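Local coordinates for protein beta-lactamase Rm3 (PDB 5IQK) that probably hydrolyses the beta-lactam ring of antibiotics as a zinc-dependent subclass B3 metallo-beta-lactamase, at residues Q231-E234 / A235-T238. Residues are numbered along the deposited sequence; the frame is centred on the assembly and turned at random.
Sequences QRLE and ASAT
Ser236 folds its hydroxyl back onto the helix that carries it, OG donating a 2.6 Å hydrogen bond to Leu233 O one turn earlier, a common feature of helical serines. A chi1 of 77° sets OG between the backbone N and the carbonyl carbon of its own residue, and from there it meets the Leu233 carbonyl at a C=O...OG angle of 128°, tilted only slightly from the carbonyl plane. The same oxygen also takes a weak bond from Ser236 N at 3.0 Å, so two donors of one residue grip it. Leu233 adds a van der Waals contact: with CG anti to its backbone N (chi1 178°), the CD1 methyl lies 3.6 Å from Ser236 OG.

The backbone bonding changes character along these two turns. Ala235 N still makes a regular i to i-4 bond to Gln231 O at 3.0 Å, whereas Ser236 N divides itself between Arg232 O and Leu233 O, both bonds weak. A long, weak i to i-3 bond of 3.4 Å then runs from Ala237 N to Glu234 O, consistent with a local tightening toward 3-10 geometry near the C-terminal end of the helix.

Arg232 points off the helix and anchors it, NH1 donating hydrogen bonds to Leu219 O and Ser227 O, and NH2 to Phe244 O. Leu233 packs on the loop residue Gln14, while Ser236 rests against Ala243 and Phe244. Helix 229-239, which supplies no zinc ligand, thus lies at the surface of the metallo-beta-lactamase fold, tied through Arg232 to strand 218-221, the edge of the five-stranded sheet, and to the loop leading toward the C-terminal helix 249-269.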
ATOM      1  N   GLN A 231      -8.640   3.868 -14.932  1.00 22.48           N
ATOM      2  CA  GLN A 231      -9.844   4.502 -15.472  1.00 25.57           C
ATOM      3  C   GLN A 231      -9.900   5.967 -15.023  1.00 24.98           C
ATOM      4  O   GLN A 231     -10.183   6.878 -15.817  1.00 29.03           O
ATOM      5  CB  GLN A 231     -11.119   3.790 -15.031  1.00 23.86           C
ATOM      6  CG  GLN A 231     -11.291   2.375 -15.596  1.00 26.15           C
ATOM      7  CD  GLN A 231     -10.693   1.311 -14.695  1.00 34.65           C
ATOM      8  OE1 GLN A 231      -9.701   1.542 -14.002  1.00 32.00           O
ATOM      9  NE2 GLN A 231     -11.306   0.133 -14.694  1.00 37.95           N
ATOM     10  N   ARG A 232      -9.647   6.172 -13.737  1.00 21.78           N
ATOM     11  CA  ARG A 232      -9.644   7.506 -13.127  1.00 24.28           C
ATOM     12  C   ARG A 232      -8.599   8.414 -13.773  1.00 23.33           C
ATOM     13  O   ARG A 232      -8.889   9.576 -14.097  1.00 27.68           O
ATOM     14  CB  ARG A 232      -9.388   7.356 -11.617  1.00 22.74           C
ATOM     15  CG  ARG A 232     -10.603   6.788 -10.893  1.00 24.18           C
ATOM     16  CD  ARG A 232     -10.281   6.217  -9.512  1.00 27.93           C
ATOM     17  NE  ARG A 232      -9.881   7.187  -8.505  1.00 26.63           N
ATOM     18  CZ  ARG A 232      -9.101   6.884  -7.472  1.00 24.26           C
ATOM     19  NH1 ARG A 232      -8.626   5.649  -7.332  1.00 23.56           N
ATOM     20  NH2 ARG A 232      -8.791   7.808  -6.590  1.00 19.73           N
ATOM     21  N   LEU A 233      -7.390   7.885 -13.972  1.00 22.02           N
ATOM     22  CA  LEU A 233      -6.323   8.626 -14.651  1.00 23.46           C
ATOM     23  C   LEU A 233      -6.719   9.025 -16.064  1.00 27.14           C
ATOM     24  O   LEU A 233      -6.503  10.169 -16.465  1.00 23.32           O
ATOM     25  CB  LEU A 233      -5.020   7.823 -14.695  1.00 23.09           C
ATOM     26  CG  LEU A 233      -3.851   8.499 -15.429  1.00 23.16           C
ATOM     27  CD1 LEU A 233      -3.455   9.806 -14.717  1.00 19.90           C
ATOM     28  CD2 LEU A 233      -2.653   7.578 -15.516  1.00 23.57           C
ATOM     29  N   GLU A 234      -7.292   8.094 -16.824  1.00 23.94           N
ATOM     30  CA  GLU A 234      -7.749   8.414 -18.177  1.00 28.76           C
ATOM     31  C   GLU A 234      -8.791   9.531 -18.130  1.00 25.17           C
ATOM     32  O   GLU A 234      -8.793  10.437 -18.967  1.00 27.44           O
ATOM     33  CB  GLU A 234      -8.334   7.172 -18.871  1.00 26.88           C
ATOM     34  CG  GLU A 234      -8.892   7.462 -20.262  1.00 32.78           C
ATOM     35  CD  GLU A 234      -9.339   6.212 -20.995  1.00 50.29           C
ATOM     36  OE1 GLU A 234      -8.865   5.108 -20.648  1.00 51.23           O
ATOM     37  OE2 GLU A 234     -10.163   6.337 -21.928  1.00 56.83           O
ATOM     38  N   ALA A 235      -9.671   9.474 -17.139  1.00 25.22           N
ATOM     39  CA  ALA A 235     -10.704  10.492 -16.994  1.00 24.18           C
ATOM     40  C   ALA A 235     -10.077  11.853 -16.677  1.00 26.63           C
ATOM     41  O   ALA A 235     -10.604  12.896 -17.058  1.00 26.83           O
ATOM     42  CB  ALA A 235     -11.689  10.094 -15.914  1.00 22.48           C
ATOM     43  N   SER A 236      -8.939  11.836 -15.990  1.00 26.21           N
ATOM     44  CA  SER A 236      -8.331  13.082 -15.520  1.00 26.85           C
ATOM     45  C   SER A 236      -7.719  13.917 -16.647  1.00 27.76           C
ATOM     46  O   SER A 236      -7.519  15.119 -16.481  1.00 25.46           O
ATOM     47  CB  SER A 236      -7.262  12.788 -14.467  1.00 24.41           C
ATOM     48  OG  SER A 236      -6.062  12.317 -15.061  1.00 26.80           O
ATOM     49  N   ALA A 237      -7.455  13.292 -17.794  1.00 23.43           N
ATOM     50  CA  ALA A 237      -6.850  13.994 -18.936  1.00 26.14           C
ATOM     51  C   ALA A 237      -7.594  15.280 -19.316  1.00 29.03           C
ATOM     52  O   ALA A 237      -6.974  16.313 -19.586  1.00 30.84           O
ATOM     53  CB  ALA A 237      -6.772  13.055 -20.134  1.00 30.94           C
ATOM     54  N   THR A 238      -8.921  15.217 -19.327  1.00 28.84           N
ATOM     55  CA  THR A 238      -9.748  16.393 -19.583  1.00 28.87           C
ATOM     56  C   THR A 238     -10.561  16.780 -18.353  1.00 28.82           C
ATOM     57  O   THR A 238     -11.113  17.880 -18.285  1.00 29.30           O
ATOM     58  CB  THR A 238     -10.714  16.173 -20.751  1.00 33.81           C
ATOM     59  OG1 THR A 238     -11.530  15.034 -20.464  1.00 30.58           O
ATOM     60  CG2 THR A 238      -9.949  15.936 -22.044  1.00 33.12           C
TER